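Local atomic coordinates of Pbp related beta-lactamase (Pyrococcus abyssi, PDB entry 2QMI), a protein that probably hydrolyses peptides as a self-compartmentalizing octamer, with a main domain related to serine beta-lactamases and penicillin-binding proteins. Residues L238-V241 against L242-A245; R41-E44 against A45-P48; R254-I258 against V259-Y263. All blocks are in the same frame, centred on the assembly; numbering follows the deposited sequence.

Contact 1. Residues L238-V241 against L242-A245; sequences LSSV and LDLA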
loop_
_atom_site.group_PDB
_atom_site.type_symbol
_atom_site.label_atom_id
_atom_site.label_comp_id
_atom_site.label_asym_id
_atom_site.label_seq_id
_atom_site.Cartn_x
_atom_site.Cartn_y
_atom_site.Cartn_z
ATOM N N LEU A 238 12.294 -7.527 -42.710
ATOM C CA LEU A 238 13.426 -7.354 -41.807
ATOM C C LEU A 238 14.651 -7.261 -42.715
ATOM O O LEU A 238 14.755 -8.001 -43.692
ATOM C CB LEU A 238 13.582 -8.543 -40.858
ATOM C CG LEU A 238 12.526 -8.788 -39.776
ATOM C CD1 LEU A 238 11.330 -9.511 -40.369
ATOM C CD2 LEU A 238 13.139 -9.628 -38.659
ATOM N N SER A 239 15.572 -6.356 -42.410
ATOM C CA SER A 239 16.752 -6.196 -43.246
ATOM C C SER A 239 17.863 -5.522 -42.453
ATOM O O SER A 239 17.765 -5.382 -41.232
ATOM C CB SER A 239 16.388 -5.360 -44.485
ATOM O OG SER A 239 17.441 -5.314 -45.437
ATOM N N SER A 240 18.922 -5.121 -43.151
ATOM C CA SER A 240 20.059 -4.442 -42.536
ATOM C C SER A 240 20.260 -3.137 -43.297
ATOM O O SER A 240 19.680 -2.957 -44.372
ATOM C CB SER A 240 21.324 -5.296 -42.640
ATOM O OG SER A 240 21.854 -5.259 -43.954
ATOM N N VAL A 241 21.074 -2.232 -42.752
ATOM C CA VAL A 241 21.315 -0.950 -43.417
ATOM C C VAL A 241 22.163 -1.109 -44.678
ATOM O O VAL A 241 22.087 -0.287 -45.585
ATOM C CB VAL A 241 21.994 0.093 -42.477
ATOM C CG1 VAL A 241 21.124 0.335 -41.252
ATOM C CG2 VAL A 241 23.371 -0.379 -42.071
ATOM N N LEU A 242 22.973 -2.160 -44.735
ATOM C CA LEU A 242 23.792 -2.399 -45.916
ATOM C C LEU A 242 22.904 -2.817 -47.086
ATOM O O LEU A 242 23.104 -2.366 -48.211
ATOM C CB LEU A 242 24.839 -3.482 -45.644
ATOM C CG LEU A 242 26.081 -3.005 -44.896
ATOM C CD1 LEU A 242 27.027 -4.164 -44.690
ATOM C CD2 LEU A 242 26.759 -1.901 -45.692
ATOM N N ASP A 243 21.921 -3.672 -46.811
ATOM C CA ASP A 243 21.000 -4.134 -47.840
ATOM C C ASP A 243 20.132 -2.969 -48.316
ATOM O O ASP A 243 19.884 -2.819 -49.513
ATOM C CB ASP A 243 20.118 -5.273 -47.299
ATOM C CG ASP A 243 20.723 -6.655 -47.542
ATOM O OD1 ASP A 243 21.967 -6.774 -47.538
ATOM O OD2 ASP A 243 19.956 -7.627 -47.721
ATOM N N LEU A 244 19.676 -2.141 -47.379
ATOM C CA LEU A 244 18.848 -0.992 -47.738
ATOM C C LEU A 244 19.662 0.027 -48.532
ATOM O O LEU A 244 19.099 0.844 -49.266
ATOM C CB LEU A 244 18.263 -0.342 -46.483
ATOM C CG LEU A 244 17.310 -1.249 -45.701
ATOM C CD1 LEU A 244 16.875 -0.562 -44.403
ATOM C CD2 LEU A 244 16.105 -1.595 -46.574
ATOM N N ALA A 245 20.984 -0.013 -48.380
ATOM C CA ALA A 245 21.851 0.902 -49.134
ATOM C C ALA A 245 21.780 0.497 -50.609
ATOM O O ALA A 245 21.619 1.338 -51.486
ATOM C CB ALA A 245 23.286 0.818 -48.632
HETATM O O HOH W 1 23.250 -7.050 -45.247
#

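Contact 2. Residues R41-E44 against A45-P48; sequences RNVE and ARLP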
loop_
_atom_site.group_PDB
_atom_site.type_symbol
_atom_site.label_atom_id
_atom_site.label_comp_id
_atom_site.label_asym_id
_atom_site.label_seq_id
_atom_site.Cartn_x
_atom_site.Cartn_y
_atom_site.Cartn_z
ATOM N N ARG A 41 22.922 -5.039 -30.055
ATOM C CA ARG A 41 21.781 -5.547 -30.812
ATOM C C ARG A 41 20.989 -6.465 -29.869
ATOM O O ARG A 41 19.816 -6.764 -30.094
ATOM C CB ARG A 41 22.237 -6.304 -32.071
ATOM C CG ARG A 41 23.029 -7.588 -31.855
ATOM C CD ARG A 41 23.274 -8.248 -33.215
ATOM N NE ARG A 41 23.915 -9.565 -33.147
ATOM C CZ ARG A 41 25.227 -9.777 -33.090
ATOM N NH1 ARG A 41 25.690 -11.019 -33.033
ATOM N NH2 ARG A 41 26.082 -8.764 -33.099
ATOM N N ASN A 42 21.661 -6.902 -28.807
ATOM C CA ASN A 42 21.059 -7.733 -27.778
ATOM C C ASN A 42 21.768 -7.427 -26.463
ATOM O O ASN A 42 22.951 -7.715 -26.317
ATOM C CB ASN A 42 21.205 -9.220 -28.090
ATOM C CG ASN A 42 20.560 -10.097 -27.022
ATOM O OD1 ASN A 42 20.953 -10.064 -25.846
ATOM N ND2 ASN A 42 19.554 -10.878 -27.423
ATOM N N VAL A 43 21.037 -6.851 -25.510
ATOM C CA VAL A 43 21.611 -6.481 -24.217
ATOM C C VAL A 43 21.959 -7.655 -23.303
ATOM O O VAL A 43 23.087 -7.743 -22.820
ATOM C CB VAL A 43 20.676 -5.512 -23.456
ATOM C CG1 VAL A 43 21.257 -5.181 -22.093
ATOM C CG2 VAL A 43 20.486 -4.238 -24.261
ATOM N N GLU A 44 20.995 -8.547 -23.065
ATOM C CA GLU A 44 21.211 -9.710 -22.204
ATOM C C GLU A 44 22.461 -10.482 -22.605
ATOM O O GLU A 44 23.245 -10.900 -21.754
ATOM C CB GLU A 44 20.017 -10.674 -22.272
ATOM C CG GLU A 44 18.717 -10.178 -21.653
ATOM C CD GLU A 44 18.053 -9.074 -22.451
ATOM O OE1 GLU A 44 18.100 -9.123 -23.704
ATOM O OE2 GLU A 44 17.466 -8.166 -21.824
ATOM N N ALA A 45 22.622 -10.676 -23.914
ATOM C CA ALA A 45 23.755 -11.413 -24.474
ATOM C C ALA A 45 24.952 -10.518 -24.783
ATOM O O ALA A 45 25.988 -10.999 -25.249
ATOM C CB ALA A 45 23.319 -12.138 -25.740
ATOM N N ARG A 46 24.802 -9.221 -24.530
ATOM C CA ARG A 46 25.871 -8.253 -24.775
ATOM C C ARG A 46 26.475 -8.330 -26.181
ATOM O O ARG A 46 27.691 -8.288 -26.336
ATOM C CB ARG A 46 26.995 -8.411 -23.738
ATOM C CG ARG A 46 26.665 -7.954 -22.321
ATOM C CD ARG A 46 26.234 -9.117 -21.440
ATOM N NE ARG A 46 26.134 -8.705 -20.040
ATOM C CZ ARG A 46 25.173 -7.924 -19.556
ATOM N NH1 ARG A 46 24.217 -7.473 -20.359
ATOM N NH2 ARG A 46 25.183 -7.580 -18.276
ATOM N N LEU A 47 25.628 -8.445 -27.198
ATOM C CA LEU A 47 26.097 -8.499 -28.586
ATOM C C LEU A 47 25.935 -7.099 -29.188
ATOM O O LEU A 47 24.881 -6.472 -29.064
ATOM C CB LEU A 47 25.288 -9.525 -29.390
ATOM C CG LEU A 47 25.369 -10.992 -28.941
ATOM C CD1 LEU A 47 24.289 -11.795 -29.624
ATOM C CD2 LEU A 47 26.738 -11.563 -29.252
ATOM N N PRO A 48 26.980 -6.596 -29.863
ATOM C CA PRO A 48 26.958 -5.264 -30.474
ATOM C C PRO A 48 26.153 -5.101 -31.764
ATOM O O PRO A 48 25.880 -6.069 -32.474
ATOM C CB PRO A 48 28.435 -4.988 -30.708
ATOM C CG PRO A 48 28.928 -6.336 -31.160
ATOM C CD PRO A 48 28.256 -7.282 -30.150
#

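Contact 3. Residues R254-I258 against V259-Y263; sequences RDESI and VSKEY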
loop_
_atom_site.group_PDB
_atom_site.type_symbol
_atom_site.label_atom_id
_atom_site.label_comp_id
_atom_site.label_asym_id
_atom_site.label_seq_id
_atom_site.Cartn_x
_atom_site.Cartn_y
_atom_site.Cartn_z
ATOM N N ARG A 254 18.676 5.877 -60.440
ATOM C CA ARG A 254 17.526 5.602 -61.288
ATOM C C ARG A 254 17.816 4.431 -62.208
ATOM O O ARG A 254 17.572 4.486 -63.422
ATOM C CB ARG A 254 17.155 6.849 -62.085
ATOM C CG ARG A 254 16.971 8.074 -61.197
ATOM C CD ARG A 254 16.140 9.131 -61.888
ATOM N NE ARG A 254 15.808 10.258 -61.015
ATOM C CZ ARG A 254 15.359 10.150 -59.764
ATOM N NH1 ARG A 254 15.194 8.957 -59.196
ATOM N NH2 ARG A 254 15.037 11.245 -59.089
ATOM N N ASP A 255 18.357 3.372 -61.607
ATOM C CA ASP A 255 18.687 2.146 -62.317
ATOM C C ASP A 255 17.388 1.437 -62.720
ATOM O O ASP A 255 16.400 1.472 -61.978
ATOM C CB ASP A 255 19.548 1.262 -61.412
ATOM C CG ASP A 255 19.133 -0.186 -61.446
ATOM O OD1 ASP A 255 17.984 -0.479 -61.038
ATOM O OD2 ASP A 255 19.948 -1.027 -61.875
ATOM N N GLU A 256 17.398 0.779 -63.880
ATOM C CA GLU A 256 16.201 0.115 -64.388
ATOM C C GLU A 256 16.168 -1.415 -64.358
ATOM O O GLU A 256 15.566 -2.044 -65.228
ATOM C CB GLU A 256 15.929 0.622 -65.813
ATOM C CG GLU A 256 15.770 2.140 -65.872
ATOM C CD GLU A 256 15.639 2.684 -67.280
ATOM O OE1 GLU A 256 16.583 2.485 -68.083
ATOM O OE2 GLU A 256 14.599 3.320 -67.583
ATOM N N SER A 257 16.798 -2.011 -63.354
ATOM C CA SER A 257 16.814 -3.462 -63.219
ATOM C C SER A 257 15.432 -3.996 -62.824
ATOM O O SER A 257 15.124 -5.165 -63.076
ATOM C CB SER A 257 17.816 -3.900 -62.139
ATOM O OG SER A 257 19.137 -3.475 -62.427
ATOM N N ILE A 258 14.610 -3.150 -62.198
ATOM C CA ILE A 258 13.278 -3.570 -61.744
ATOM C C ILE A 258 12.154 -2.952 -62.568
ATOM O O ILE A 258 11.207 -3.638 -62.954
ATOM C CB ILE A 258 13.050 -3.198 -60.248
ATOM C CG1 ILE A 258 14.324 -3.472 -59.440
ATOM C CG2 ILE A 258 11.874 -4.007 -59.672
ATOM C CD1 ILE A 258 14.831 -4.886 -59.554
ATOM N N VAL A 259 12.256 -1.648 -62.807
ATOM C CA VAL A 259 11.266 -0.913 -63.591
ATOM C C VAL A 259 11.958 0.234 -64.313
ATOM O O VAL A 259 13.066 0.626 -63.948
ATOM C CB VAL A 259 10.145 -0.291 -62.700
ATOM C CG1 VAL A 259 9.408 -1.376 -61.932
ATOM C CG2 VAL A 259 10.741 0.740 -61.748
ATOM N N SER A 260 11.295 0.769 -65.338
ATOM C CA SER A 260 11.822 1.902 -66.093
ATOM C C SER A 260 11.814 3.143 -65.199
ATOM O O SER A 260 11.040 3.234 -64.241
ATOM C CB SER A 260 10.966 2.163 -67.337
ATOM O OG SER A 260 11.045 1.081 -68.250
ATOM N N LYS A 261 12.681 4.092 -65.525
ATOM C CA LYS A 261 12.821 5.333 -64.778
ATOM C C LYS A 261 11.531 6.131 -64.715
ATOM O O LYS A 261 11.293 6.870 -63.756
ATOM C CB LYS A 261 13.928 6.185 -65.405
ATOM C CG LYS A 261 13.799 6.344 -66.921
ATOM C CD LYS A 261 15.071 6.934 -67.521
ATOM C CE LYS A 261 15.124 6.723 -69.034
ATOM N NZ LYS A 261 13.974 7.375 -69.721
ATOM N N GLU A 262 10.700 5.991 -65.737
ATOM C CA GLU A 262 9.431 6.705 -65.772
ATOM C C GLU A 262 8.587 6.295 -64.566
ATOM O O GLU A 262 7.797 7.084 -64.054
ATOM C CB GLU A 262 8.669 6.391 -67.065
ATOM C CG GLU A 262 9.283 6.971 -68.346
ATOM C CD GLU A 262 10.749 6.603 -68.546
ATOM O OE1 GLU A 262 11.121 5.420 -68.339
ATOM O OE2 GLU A 262 11.534 7.503 -68.925
ATOM N N TYR A 263 8.760 5.058 -64.113
ATOM C CA TYR A 263 7.997 4.566 -62.969
ATOM C C TYR A 263 8.558 5.059 -61.643
ATOM O O TYR A 263 7.795 5.448 -60.748
ATOM C CB TYR A 263 7.918 3.035 -63.011
ATOM C CG TYR A 263 6.955 2.585 -64.079
ATOM C CD1 TYR A 263 5.585 2.573 -63.833
ATOM C CD2 TYR A 263 7.397 2.298 -65.380
ATOM C CE1 TYR A 263 4.674 2.302 -64.847
ATOM C CE2 TYR A 263 6.492 2.026 -66.405
ATOM C CZ TYR A 263 5.129 2.034 -66.127
ATOM O OH TYR A 263 4.212 1.788 -67.118
HETATM O O HOH W 2 14.567 -0.668 -61.291
#

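Contact 1. Residues L238-V241 against L242-A245
The one flat side-chain group here is the Asp243 carboxylate, and its two oxygens serve different partners. OD1 turns to a water, 2.6 Å away from it, that donates to it and also bonds Ser240 OG at 2.6 Å. OD2 instead receives Arg196 N and shares a hydrogen bond with Ser197 OG. The Asp243 methylene lies against the Ser239 hydroxyl, with CB 3.3 Å from Ser239 OG, an oxygen that is itself hydrogen-bonded to Ser197. Ser240 is the N-cap of helix 241-252, which follows the short strand 238-239. Its OG sits between the backbone N and the carbonyl carbon (chi1 76°), which swings it back over the first turn to accept from Asp243 N at 3.3 Å, a nearly straight bond of 164°. The serine oxygen is thus held both directly by the helix backbone and, through water, by the aspartate side chain of the same turn. From the same residue, Ser240 O accepts Leu244 N at 3.1 Å. Leu244 CG lies close to the same oxygen, 3.2 Å from Ser240 O. Beyond the turn, Leu244 and Val241 both pack on Leu326 of strand 321-327, seating the start of the helix on the large antiparallel sheet, while Val241 O takes a hydrogen bond from Ser25 OG of strand 21-28.

Contact 2. Residues R41-E44 against A45-P48
Arg41 and Leu47 meet with the guanidinium laid flat across the base of the leucine: Leu47 CB stands 3.7 Å above the Arg41 plane, over its centre. The arginine gets there by turning CG in between its two backbone arms (chi1 65°) and then running extended to NE. From that position NH2 donates to Pro48 O at 2.8 Å, the oxygen lying near the guanidinium edge, and NE forms a salt bridge with Asp209. Arg46 is used differently. Its guanidinium turns an edge to Val43 O, and NH1 donates to that oxygen at 2.7 Å, in the guanidinium plane but well above the plane of the carbonyl. Arg46 N reaches Val43 O, 2.8 Å away, from the opposite face, so two donors grip a single carbonyl. These bonds close a type I turn from Val43 to Arg46, which passes into a G1 bulge where Arg46 and Leu47 both face Asn42; Arg46 occupies the bulge position with positive phi (51°). Asn42 and Leu47 form the antiparallel hydrogen-bonded pair of the hairpin, Leu47 N donating to Asn42 O at 2.9 Å. At its other end Leu47 O receives both Arg41 N and Asn42 N, a classic bulge. With CG trans to its backbone N (chi1 -179°), Asn42 extends OD1 to accept Ala45 N at 2.6 Å. The Arg46 NH2 goes on to Pro226 O and Met124 O of the second subunit. Backbone carbonyls thus meet both NH1 and NH2, and their dipoles probably stabilise the charge where Arg46 is buried at the interface.

Contact 3. Residues R254-I258 against V259-Y263
Glu256 OE2 accepts the backbone N of Lys261 at 2.9 Å, the one direct hydrogen bond between 254-258 and 259-263. It is nearly straight (165°) and uses the anti lone pair of the carboxylate oxygen. The glutamate is extended beyond CG and reaches across the loop to the first turn of helix 261-267. The lysine chain crosses the end of the glutamate, Lys261 CG being its nearest carbon to Glu256 OE2 at 3.2 Å. Ser260 holds the N-cap position but makes no capping bond; its OG goes to Glu74 of helix 61-74, and Glu256, through Lys261 N, supplies the side-chain acceptor at the helix end. The loop itself joins two helices: a Schellman motif with Arg254 as its C-prime residue ends helix 241-252, and an Asx turn follows, in which Asp255 OD1 accepts Ser257 N at 3.0 Å. Ser257 OG also donates to Asp255 OD2, at 2.6 Å. A water then knits the bend from within, accepting from Ile258 N at 2.6 Å and lying within donating distance of Asp255 O. Lys261 NZ forms a salt bridge with Glu262 OE2. Glu262 OE1 lies 4.1 Å from Glu256 OE2, a meeting of like charges that the nearby ammonium and the amino end of the helix would probably ease, consistent with Glu256 remaining ionised here.

Overall arrangement
All three contacts are local turns in the beta-lactamase-like part of the chain, and none touches another. Contact 1 is buried and opens helix 241-252 against the large sheet; contact 3, partly buried, begins where that same helix ends and leads into helix 261-267. Their centres are about 20 Å apart. Both supply a side-chain acceptor to a helix amino end, a neutral serine hydroxyl in the buried setting and a glutamate in the more exposed one. Contact 2 lies at the surface, about 39 Å from contact 3 centre to centre, and is a hairpin held by backbone bonds, two arginines and an asparagine; it alone is touched by a second subunit.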